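Local coordinates for protein lipase (Penicillium expansum, PDB 3G7N) that hydrolyses acylglycerol lipids such as triacylglycerols, releasing free fatty acids, as a secreted alkaline lipase of the alpha/beta-hydrolase superfamily, at residues His100-Ala105 with Gly135-Ile140; Ala141-Ala146 with Lys202-Glu207. All blocks are in the same frame, centred on the assembly; numbering follows the deposited sequence.

Contact 1. Residues His100-Ala105 with Gly135-Ile140; sequences HRPWSA and GALTSI
Trp-103 and Leu-137 bring the backbones nearest each other, where segments 100-105 and 135-140 cross at -65° with their helix axes 9.8 Å apart. In this alpha/beta-hydrolase fold, helix 133-148 directly follows the turn that carries Ser-132, the nucleophile, so the contact illustrates how the helix behind a nucleophile elbow is packed against a neighbouring helix. No hydrogen bond spans the interface; it is made by four buried apolar side chains. The indole of Trp-103, with CG anti to the backbone N (chi1 -179°), extends from its helix toward the partner and crosses Ile-140 at a slant. Both branches of the isoleucine meet it: CG1 lies over one face of the five-membered ring as a CH-pi contact, 4.1 Å from the ring centroid, while the methyl CG2 presses on the root of the indole, 3.6 Å from Trp-103 CG. Beyond the two segments, Ala-144 also touches this indole, and the ring of His-107 meets it steeply. One turn before Ile-140, the methyl CD2 of Leu-137 fits against the start of the tryptophan, 4.0 Å from Trp-103 CB. The same methyl reaches Pro-102 CG at 4.1 Å, the two side chains crossing at about a right angle. Pro-102 has no N-H to give to the preceding turn, and helix 97-120 is kinked there. Within segment 135-140, Ser-139 OG turns back on its own helix and donates to Ala-136 O at 2.7 Å, approaching at a C=O...OG angle of 131° and tilted somewhat out of the carbonyl plane.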
# COMPACT_ATOMS: atom_id res chain seq x y z
N HIS A 100 8.81 9.57 -0.93
CA HIS A 100 8.36 10.82 -0.34
C HIS A 100 7.95 11.85 -1.37
O HIS A 100 6.95 12.56 -1.17
CB HIS A 100 9.41 11.37 0.62
CG HIS A 100 9.03 12.70 1.22
ND1 HIS A 100 8.19 12.83 2.31
CD2 HIS A 100 9.24 13.95 0.76
CE1 HIS A 100 8.01 14.12 2.57
NE2 HIS A 100 8.70 14.82 1.68
N ARG A 101 8.72 11.98 -2.44
CA ARG A 101 8.41 13.00 -3.43
C ARG A 101 7.03 12.81 -4.07
O ARG A 101 6.22 13.74 -4.06
CB ARG A 101 9.52 13.12 -4.48
CG ARG A 101 9.29 14.25 -5.47
CD ARG A 101 10.63 14.69 -6.08
NE ARG A 101 10.42 15.58 -7.23
CZ ARG A 101 10.22 15.15 -8.47
NH1 ARG A 101 10.30 13.86 -8.75
NH2 ARG A 101 10.02 16.03 -9.45
N PRO A 102 6.75 11.63 -4.65
CA PRO A 102 5.41 11.45 -5.22
C PRO A 102 4.30 11.55 -4.17
O PRO A 102 3.28 12.15 -4.44
CB PRO A 102 5.46 10.06 -5.86
CG PRO A 102 6.68 9.38 -5.26
CD PRO A 102 7.65 10.52 -5.00
N TRP A 103 4.49 10.97 -2.99
CA TRP A 103 3.43 11.10 -1.98
C TRP A 103 3.18 12.57 -1.62
O TRP A 103 2.04 13.02 -1.55
CB TRP A 103 3.73 10.30 -0.72
CG TRP A 103 2.63 10.43 0.28
CD1 TRP A 103 2.59 11.29 1.35
CD2 TRP A 103 1.29 9.93 0.12
NE1 TRP A 103 1.32 11.33 1.88
CE2 TRP A 103 0.52 10.47 1.18
CE3 TRP A 103 0.68 9.03 -0.77
CZ2 TRP A 103 -0.84 10.21 1.31
CZ3 TRP A 103 -0.66 8.73 -0.61
CH2 TRP A 103 -1.40 9.31 0.45
N SER A 104 4.25 13.33 -1.39
CA SER A 104 4.10 14.71 -0.96
C SER A 104 3.41 15.55 -2.02
O SER A 104 2.69 16.49 -1.68
CB SER A 104 5.47 15.30 -0.60
OG SER A 104 6.25 15.49 -1.76
N ALA A 105 3.53 15.15 -3.27
CA ALA A 105 2.85 15.85 -4.37
C ALA A 105 1.32 15.75 -4.26
O ALA A 105 0.62 16.66 -4.68
CB ALA A 105 3.32 15.34 -5.72
N GLY A 135 2.01 0.25 -3.51
CA GLY A 135 2.17 -0.30 -2.15
C GLY A 135 3.16 0.46 -1.30
O GLY A 135 2.90 0.76 -0.14
N ALA A 136 4.26 0.89 -1.92
CA ALA A 136 5.21 1.75 -1.21
C ALA A 136 4.52 3.05 -0.83
O ALA A 136 4.69 3.57 0.29
CB ALA A 136 6.46 2.00 -2.06
N LEU A 137 3.74 3.62 -1.75
CA LEU A 137 2.97 4.82 -1.44
C LEU A 137 1.98 4.58 -0.30
O LEU A 137 1.80 5.44 0.56
CB LEU A 137 2.25 5.37 -2.68
CG LEU A 137 3.18 5.94 -3.76
CD1 LEU A 137 2.46 6.06 -5.12
CD2 LEU A 137 3.75 7.28 -3.31
N THR A 138 1.34 3.41 -0.29
CA THR A 138 0.39 3.06 0.75
C THR A 138 1.08 2.98 2.11
O THR A 138 0.47 3.32 3.15
CB THR A 138 -0.28 1.73 0.40
OG1 THR A 138 -1.11 1.91 -0.74
CG2 THR A 138 -1.15 1.19 1.53
N SER A 139 2.36 2.61 2.14
CA SER A 139 3.08 2.55 3.41
C SER A 139 3.31 3.93 4.02
O SER A 139 3.39 4.04 5.26
CB SER A 139 4.38 1.74 3.29
OG SER A 139 5.42 2.46 2.67
N ILE A 140 3.37 4.97 3.20
CA ILE A 140 3.36 6.33 3.73
C ILE A 140 1.95 6.84 3.93
O ILE A 140 1.68 7.51 4.94
CB ILE A 140 4.26 7.29 2.89
CG1 ILE A 140 4.25 8.70 3.51
CG2 ILE A 140 3.90 7.28 1.42
CD1 ILE A 140 4.85 8.76 4.92

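Contact 2. Residues Ala141-Ala146 with Lys202-Glu207; sequences AHVALA and KHYGTE
His-142 is the first residue of segment 141-146 to meet Tyr-204, which reaches across from the loop just ahead of strand 206-210. A chi1 of -179° swings the imidazole of His-142 away from its own backbone N, which brings CD2 to the edge of the phenol ring, near its plane, 3.4 Å from Tyr-204 OH. The CB of His-142 lies almost as near that oxygen, at 3.5 Å. The ND1 of His-142 is instead hydrogen-bonded to Ser-156 OG. Next along the helix, Val-143 crosses the tyrosine at a slant, its CG2 methyl 3.7 Å from Tyr-204 OH, while Trp-169 and Phe-172 of helix 167-175 touch this valine. Phe-180, from strand 179-185, stacks on the tyrosine and also meets the histidine ring. The phenol oxygen thus lies against carbons of His-142 and Val-143, and its hydrogen bond goes to Ser-139 O, one turn before His-142 on the same helix. A phenylalanine in place of Tyr-204 would probably leave Ser-139 O without this partner and open a small gap beside His-142 and Val-143. Carbon atoms thus pack against the hydroxyl while a main-chain carbonyl meets its polarity, and that hydrogen bond ties the loop to helix 133-148.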
# COMPACT_ATOMS: atom_id res chain seq x y z
N ALA A 141 1.02 6.51 3.03
CA ALA A 141 -0.39 6.87 3.24
C ALA A 141 -0.93 6.42 4.59
O ALA A 141 -1.68 7.16 5.25
CB ALA A 141 -1.27 6.30 2.12
N HIS A 142 -0.53 5.25 5.03
CA HIS A 142 -0.96 4.72 6.32
C HIS A 142 -0.62 5.71 7.45
O HIS A 142 -1.47 6.04 8.29
CB HIS A 142 -0.29 3.37 6.58
CG HIS A 142 -0.69 2.74 7.88
ND1 HIS A 142 -1.92 2.16 8.06
CD2 HIS A 142 -0.04 2.66 9.06
CE1 HIS A 142 -2.01 1.73 9.31
NE2 HIS A 142 -0.87 1.99 9.93
N VAL A 143 0.61 6.19 7.46
CA VAL A 143 1.06 7.14 8.47
C VAL A 143 0.42 8.51 8.29
O VAL A 143 -0.03 9.13 9.25
CB VAL A 143 2.61 7.25 8.45
CG1 VAL A 143 3.10 8.39 9.33
CG2 VAL A 143 3.24 5.94 8.89
N ALA A 144 0.25 8.96 7.05
CA ALA A 144 -0.41 10.23 6.77
C ALA A 144 -1.83 10.21 7.31
O ALA A 144 -2.31 11.21 7.87
CB ALA A 144 -0.43 10.49 5.26
N LEU A 145 -2.57 9.14 7.04
CA LEU A 145 -3.95 9.03 7.50
C LEU A 145 -4.03 8.88 9.02
O LEU A 145 -4.92 9.47 9.66
CB LEU A 145 -4.67 7.87 6.78
CG LEU A 145 -4.84 8.03 5.27
CD1 LEU A 145 -5.32 6.70 4.69
CD2 LEU A 145 -5.82 9.17 4.93
N ALA A 146 -3.19 8.04 9.61
CA ALA A 146 -3.21 7.84 11.06
C ALA A 146 -2.96 9.16 11.78
O ALA A 146 -3.62 9.44 12.81
CB ALA A 146 -2.16 6.82 11.47
N LYS A 202 14.00 -0.73 6.02
CA LYS A 202 13.24 -1.54 6.97
C LYS A 202 11.76 -1.47 6.66
O LYS A 202 11.20 -0.37 6.46
CB LYS A 202 13.51 -1.08 8.40
CG LYS A 202 15.00 -1.12 8.80
CD LYS A 202 15.54 -2.54 8.78
CE LYS A 202 16.98 -2.60 9.30
NZ LYS A 202 17.50 -4.00 9.21
N HIS A 203 11.14 -2.65 6.69
CA HIS A 203 9.69 -2.80 6.62
C HIS A 203 9.05 -2.57 7.98
O HIS A 203 9.69 -2.77 9.03
CB HIS A 203 9.33 -4.21 6.15
CG HIS A 203 9.55 -4.45 4.70
ND1 HIS A 203 8.80 -3.83 3.72
CD2 HIS A 203 10.35 -5.35 4.07
CE1 HIS A 203 9.13 -4.34 2.54
NE2 HIS A 203 10.05 -5.27 2.73
N TYR A 204 7.75 -2.30 7.96
CA TYR A 204 6.91 -2.48 9.16
C TYR A 204 5.61 -3.16 8.76
O TYR A 204 5.36 -3.40 7.57
CB TYR A 204 6.66 -1.13 9.87
CG TYR A 204 5.67 -0.20 9.17
CD1 TYR A 204 4.40 0.00 9.71
CD2 TYR A 204 6.05 0.58 8.09
CE1 TYR A 204 3.50 0.87 9.11
CE2 TYR A 204 5.16 1.47 7.50
CZ TYR A 204 3.90 1.63 8.04
OH TYR A 204 2.98 2.48 7.48
N GLY A 205 4.79 -3.50 9.74
CA GLY A 205 3.47 -4.04 9.50
C GLY A 205 3.43 -5.54 9.73
O GLY A 205 4.32 -6.11 10.38
N THR A 206 2.37 -6.17 9.25
CA THR A 206 2.24 -7.62 9.29
C THR A 206 2.29 -8.13 7.85
O THR A 206 1.52 -7.69 7.01
CB THR A 206 0.90 -8.04 9.91
OG1 THR A 206 0.83 -7.53 11.25
CG2 THR A 206 0.76 -9.55 9.94
N GLU A 207 3.24 -9.02 7.57
CA GLU A 207 3.35 -9.57 6.23
C GLU A 207 2.45 -10.77 6.08
O GLU A 207 2.39 -11.61 6.98
CB GLU A 207 4.80 -9.95 5.90
CG GLU A 207 4.98 -10.34 4.42
CD GLU A 207 6.39 -10.76 4.00
OE1 GLU A 207 7.30 -10.80 4.85
OE2 GLU A 207 6.55 -11.08 2.81

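In the fold
Helix 133-148 shows how one helix can serve two packing partners in succession: its earlier turns enter contact 1 and the turns just after them contact 2. The two centres lie 11 Å apart, and contact 1 closes along the chain before contact 2 opens. Contact 1 joins this helix to helix 97-120, the two being separated in sequence by the central strand 125-131; contact 2 ties it to the approach to strand 206-210, three places from strand 125-131 in the same mixed sheet. The two contacts also touch, Trp-103 CH2 packing on Ala-141 CB at 3.4 Å. The helix that follows the nucleophile is thereby joined to parts of the fold far apart in sequence.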